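Local coordinates for putative uncharacterized protein (Mycobacterium abscessus, PDB 3RR6) that is of unknown function but belongs to the fumarylacetoacetate hydrolase family, whose members are metal-dependent, and may act as an isomerase or acetylpyruvate hydrolase, at residues L7-I10 / G15-F18; A17-E22 / R49-A54. One frame throughout, in Å; residues are numbered along the deposited sequence.

Contact 1: residues L7-I10 / G15-F18; sequences LGRI and GVAF
Phe18 packs against Arg9 on one face of an antiparallel beta hairpin made by strands 6-12 and 15-22, and reaches Leu7 with the end of its ring. Its CG stands anti to the backbone N (chi1 -169°), which carries the ring beside the neighbouring strand, where Gly8 O approaches Phe18 CD1 obliquely at 3.2 Å. Arg9 and Phe18 form a non-hydrogen-bonded pair; the two side chains run at about a right angle, and Arg9 CG meets the ring in its plane, at the edge, 3.7 Å from Phe18 CD1. At the far end of the ring, Leu7 CB rests 3.8 Å from Phe18 CZ. The Arg9 chain bends at chi3 (66°) and swings its guanidinium away from the ring toward Val16, where NH2 passes obliquely 3.8 Å from Val16 CG1, while NH1 is hydrogen-bonded to Ala60 O. Ile10 and Ala17, whose side chains lie on the other face, are the hydrogen-bonded pair: Ile10 N reaches Ala17 O at 2.9 Å, and Ala17 N returns to Ile10 O at 3.0 Å. Between these bonds and beside them, CA-H...O contacts from Arg9 to Ala17 O and from Val16 to Ile10 O give each carbonyl a second, weaker partner. The chemistry is thus divided: the backbone pair fixes the register in this N-terminal region, aliphatic carbons border the Phe18 ring, and the charge of Arg9 is directed to a carbonyl beyond the hairpin.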
loop_
_atom_site.group_PDB
_atom_site.type_symbol
_atom_site.label_atom_id
_atom_site.label_comp_id
_atom_site.label_asym_id
_atom_site.label_seq_id
_atom_site.Cartn_x
_atom_site.Cartn_y
_atom_site.Cartn_z
ATOM N N LEU A 7 -6.784 11.930 -0.069
ATOM C CA LEU A 7 -7.102 11.835 -1.482
ATOM C C LEU A 7 -7.454 10.413 -1.815
ATOM O O LEU A 7 -6.830 9.469 -1.320
ATOM C CB LEU A 7 -5.904 12.255 -2.318
ATOM C CG LEU A 7 -5.446 13.687 -2.069
ATOM C CD1 LEU A 7 -4.154 13.935 -2.842
ATOM C CD2 LEU A 7 -6.518 14.700 -2.455
ATOM N N GLY A 8 -8.436 10.243 -2.682
ATOM C CA GLY A 8 -8.797 8.912 -3.126
ATOM C C GLY A 8 -9.636 8.939 -4.373
ATOM O O GLY A 8 -9.744 9.973 -5.040
ATOM N N ARG A 9 -10.210 7.787 -4.690
ATOM C CA ARG A 9 -11.013 7.615 -5.891
ATOM C C ARG A 9 -12.320 6.953 -5.496
ATOM O O ARG A 9 -12.341 6.092 -4.618
ATOM C CB ARG A 9 -10.280 6.761 -6.930
ATOM C CG ARG A 9 -9.061 7.454 -7.531
ATOM C CD ARG A 9 -8.233 6.532 -8.402
ATOM N NE ARG A 9 -8.954 6.111 -9.601
ATOM C CZ ARG A 9 -9.454 4.896 -9.825
ATOM N NH1 ARG A 9 -9.347 3.909 -8.935
ATOM N NH2 ARG A 9 -10.093 4.665 -10.973
ATOM N N ILE A 10 -13.401 7.399 -6.119
ATOM C CA ILE A 10 -14.717 6.838 -5.836
ATOM C C ILE A 10 -15.466 6.506 -7.100
ATOM O O ILE A 10 -15.209 7.071 -8.157
ATOM C CB ILE A 10 -15.597 7.786 -4.984
ATOM C CG1 ILE A 10 -15.759 9.145 -5.675
ATOM C CG2 ILE A 10 -15.003 7.939 -3.600
ATOM C CD1 ILE A 10 -17.081 9.797 -5.427
ATOM N N GLY A 15 -20.535 8.598 -11.936
ATOM C CA GLY A 15 -19.277 8.129 -12.525
ATOM C C GLY A 15 -18.118 8.072 -11.537
ATOM O O GLY A 15 -18.303 8.288 -10.337
ATOM N N VAL A 16 -16.926 7.793 -12.060
ATOM C CA VAL A 16 -15.700 7.649 -11.255
ATOM C C VAL A 16 -14.958 8.985 -11.148
ATOM O O VAL A 16 -14.883 9.732 -12.124
ATOM C CB VAL A 16 -14.768 6.593 -11.874
ATOM C CG1 VAL A 16 -13.395 6.585 -11.194
ATOM C CG2 VAL A 16 -15.421 5.216 -11.811
ATOM N N ALA A 17 -14.415 9.280 -9.967
ATOM C CA ALA A 17 -13.802 10.580 -9.700
ATOM C C ALA A 17 -12.644 10.494 -8.708
ATOM O O ALA A 17 -12.647 9.652 -7.818
ATOM C CB ALA A 17 -14.856 11.539 -9.162
ATOM N N PHE A 18 -11.673 11.387 -8.871
ATOM C CA PHE A 18 -10.610 11.594 -7.892
ATOM C C PHE A 18 -11.138 12.658 -6.936
ATOM O O PHE A 18 -11.676 13.685 -7.381
ATOM C CB PHE A 18 -9.317 12.051 -8.588
ATOM C CG PHE A 18 -8.089 12.032 -7.707
ATOM C CD1 PHE A 18 -7.564 10.837 -7.246
ATOM C CD2 PHE A 18 -7.438 13.217 -7.358
ATOM C CE1 PHE A 18 -6.422 10.821 -6.450
ATOM C CE2 PHE A 18 -6.298 13.193 -6.573
ATOM C CZ PHE A 18 -5.804 11.995 -6.109
#

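Contact 2: residues A17-E22 / R49-A54; sequences AFVSIE and RQWPLA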
loop_
_atom_site.group_PDB
_atom_site.type_symbol
_atom_site.label_atom_id
_atom_site.label_comp_id
_atom_site.label_asym_id
_atom_site.label_seq_id
_atom_site.Cartn_x
_atom_site.Cartn_y
_atom_site.Cartn_z
ATOM N N ALA A 17 -14.415 9.280 -9.967
ATOM C CA ALA A 17 -13.802 10.580 -9.700
ATOM C C ALA A 17 -12.644 10.494 -8.708
ATOM O O ALA A 17 -12.647 9.652 -7.818
ATOM C CB ALA A 17 -14.856 11.539 -9.162
ATOM N N PHE A 18 -11.673 11.387 -8.871
ATOM C CA PHE A 18 -10.610 11.594 -7.892
ATOM C C PHE A 18 -11.138 12.658 -6.936
ATOM O O PHE A 18 -11.676 13.685 -7.381
ATOM C CB PHE A 18 -9.317 12.051 -8.588
ATOM C CG PHE A 18 -8.089 12.032 -7.707
ATOM C CD1 PHE A 18 -7.564 10.837 -7.246
ATOM C CD2 PHE A 18 -7.438 13.217 -7.358
ATOM C CE1 PHE A 18 -6.422 10.821 -6.450
ATOM C CE2 PHE A 18 -6.298 13.193 -6.573
ATOM C CZ PHE A 18 -5.804 11.995 -6.109
ATOM N N VAL A 19 -11.010 12.405 -5.635
ATOM C CA VAL A 19 -11.658 13.223 -4.622
ATOM C C VAL A 19 -10.775 13.548 -3.426
ATOM O O VAL A 19 -9.822 12.825 -3.120
ATOM C CB VAL A 19 -12.933 12.529 -4.073
ATOM C CG1 VAL A 19 -14.003 12.458 -5.149
ATOM C CG2 VAL A 19 -12.611 11.118 -3.528
ATOM N N SER A 20 -11.121 14.652 -2.760
ATOM C CA SER A 20 -10.656 14.952 -1.414
ATOM C C SER A 20 -11.725 14.460 -0.436
ATOM O O SER A 20 -12.910 14.790 -0.583
ATOM C CB SER A 20 -10.433 16.462 -1.251
ATOM O OG SER A 20 -10.146 16.817 0.093
ATOM N N ILE A 21 -11.320 13.669 0.555
ATOM C CA ILE A 21 -12.255 13.109 1.533
ATOM C C ILE A 21 -12.147 13.902 2.829
ATOM O O ILE A 21 -11.081 13.975 3.438
ATOM C CB ILE A 21 -11.984 11.608 1.780
ATOM C CG1 ILE A 21 -12.206 10.820 0.481
ATOM C CG2 ILE A 21 -12.893 11.073 2.896
ATOM C CD1 ILE A 21 -11.273 9.672 0.291
ATOM N N GLU A 22 -13.257 14.511 3.237
ATOM C CA GLU A 22 -13.243 15.469 4.333
ATOM C C GLU A 22 -14.240 15.057 5.416
ATOM O O GLU A 22 -15.372 14.675 5.120
ATOM C CB GLU A 22 -13.532 16.872 3.788
ATOM C CG GLU A 22 -12.441 17.357 2.818
ATOM C CD GLU A 22 -12.845 18.524 1.945
ATOM O OE1 GLU A 22 -13.740 19.305 2.340
ATOM O OE2 GLU A 22 -12.255 18.664 0.849
ATOM N N ARG A 49 -18.622 19.570 -7.671
ATOM C CA ARG A 49 -19.399 18.371 -7.352
ATOM C C ARG A 49 -18.915 17.772 -6.038
ATOM O O ARG A 49 -17.713 17.756 -5.761
ATOM C CB ARG A 49 -19.272 17.307 -8.448
ATOM C CG ARG A 49 -19.964 17.650 -9.762
ATOM C CD ARG A 49 -20.454 16.389 -10.494
ATOM N NE ARG A 49 -19.367 15.489 -10.879
ATOM C CZ ARG A 49 -19.513 14.401 -11.638
ATOM N NH1 ARG A 49 -18.458 13.649 -11.930
ATOM N NH2 ARG A 49 -20.709 14.059 -12.112
ATOM N N GLN A 50 -19.856 17.292 -5.234
ATOM C CA GLN A 50 -19.532 16.525 -4.038
ATOM C C GLN A 50 -20.643 15.532 -3.717
ATOM O O GLN A 50 -21.787 15.701 -4.149
ATOM C CB GLN A 50 -19.291 17.445 -2.840
ATOM C CG GLN A 50 -20.509 18.253 -2.406
ATOM C CD GLN A 50 -20.245 19.064 -1.155
ATOM O OE1 GLN A 50 -19.552 20.080 -1.195
ATOM N NE2 GLN A 50 -20.797 18.619 -0.036
ATOM N N TRP A 51 -20.282 14.506 -2.955
ATOM C CA TRP A 51 -21.222 13.486 -2.493
ATOM C C TRP A 51 -20.971 13.160 -1.028
ATOM O O TRP A 51 -19.830 13.217 -0.564
ATOM C CB TRP A 51 -21.041 12.193 -3.284
ATOM C CG TRP A 51 -21.072 12.335 -4.768
ATOM C CD1 TRP A 51 -22.139 12.115 -5.591
ATOM C CD2 TRP A 51 -19.980 12.704 -5.617
ATOM N NE1 TRP A 51 -21.780 12.331 -6.901
ATOM C CE2 TRP A 51 -20.461 12.697 -6.944
ATOM C CE3 TRP A 51 -18.643 13.050 -5.384
ATOM C CZ2 TRP A 51 -19.649 13.014 -8.036
ATOM C CZ3 TRP A 51 -17.835 13.361 -6.469
ATOM C CH2 TRP A 51 -18.340 13.342 -7.778
ATOM N N PRO A 52 -22.028 12.779 -0.291
ATOM C CA PRO A 52 -21.769 12.196 1.026
ATOM C C PRO A 52 -20.957 10.904 0.873
ATOM O O PRO A 52 -21.221 10.113 -0.039
ATOM C CB PRO A 52 -23.176 11.907 1.569
ATOM C CG PRO A 52 -24.077 12.803 0.800
ATOM C CD PRO A 52 -23.472 12.904 -0.563
ATOM N N LEU A 53 -19.970 10.709 1.742
ATOM C CA LEU A 53 -19.070 9.553 1.648
ATOM C C LEU A 53 -19.842 8.235 1.729
ATOM O O LEU A 53 -19.505 7.270 1.041
ATOM C CB LEU A 53 -17.999 9.608 2.747
ATOM C CG LEU A 53 -16.896 8.540 2.707
ATOM C CD1 LEU A 53 -16.106 8.580 1.401
ATOM C CD2 LEU A 53 -15.968 8.713 3.897
ATOM N N ALA A 54 -20.888 8.207 2.553
ATOM C CA ALA A 54 -21.746 7.027 2.682
ATOM C C ALA A 54 -22.431 6.636 1.368
ATOM O O ALA A 54 -22.741 5.461 1.162
ATOM C CB ALA A 54 -22.798 7.255 3.776
#
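Strands 15-22 and 49-52 face each other without pairing, the nearest CA atoms being 7.7 Å apart at Ile21 and Leu53, and the second segment turns into a 3-10 segment at Leu53. Strand 32-36 pairs antiparallel with both, consistent with a curved antiparallel sheet, in the Rv2993c-like N-terminal region, that brings these two strands together through apolar side chains. Trp51 spans much of the gap. With its CG anti to the carbonyl carbon (chi1 -52°), the indole is sent toward strand 15-22, and its six-membered ring meets two alternate residues of that strand: CH2 is 4.2 Å from Ala17 CB, and CZ3 is 4.2 Å from Val19 CG1. Both methyls approach the indole obliquely, and the Val19 side chain runs at about a right angle to that of Trp51. Trp51 is buried, and its NE1 is satisfied by a hydrogen bond to Asp14 OD2. Within its own strand, Trp51 also receives the guanidinium of Arg49, one face of which has Trp51 CZ2 3.7 Å from its plane, offset toward the rim; a salt bridge from Arg49 to Glu35 helps hold that group in place. Farther along, Ile21 and Leu53 cross at about a right angle. Ile21 CG2, anti to the backbone N, touches Leu53 CD2 at 4.0 Å, extending the apolar layer to the 3-10 segment. Ser20 and Glu22, which do not touch segment 49-54, join each other, Ser20 OG donating to the anti lone pair of Glu22 OE2 over 2.9 Å; the same oxygen also takes a salt bridge from Arg34 NE.

Overall arrangement
Strand 15-22 is common to both contacts, which share Ala17 and Phe18 and have centres about 7 Å apart. Contact 1 joins neighbours in sequence and is only partly buried, with backbone hydrogen bonds at its heart; contact 2 brings together segments 27 residues apart and is a buried, purely apolar meeting of side chains. They merge through Ile10, whose CD1 lies 3.6 Å from Trp51 CE3 and whose CG1 lies 3.8 Å from Val19 CG1. A probable hydrogen bond from Val19 N to Gly8 O, 2.8 Å, continues the hairpin into contact 2. Both sit well away from the centre of the chain, in its N-terminal region.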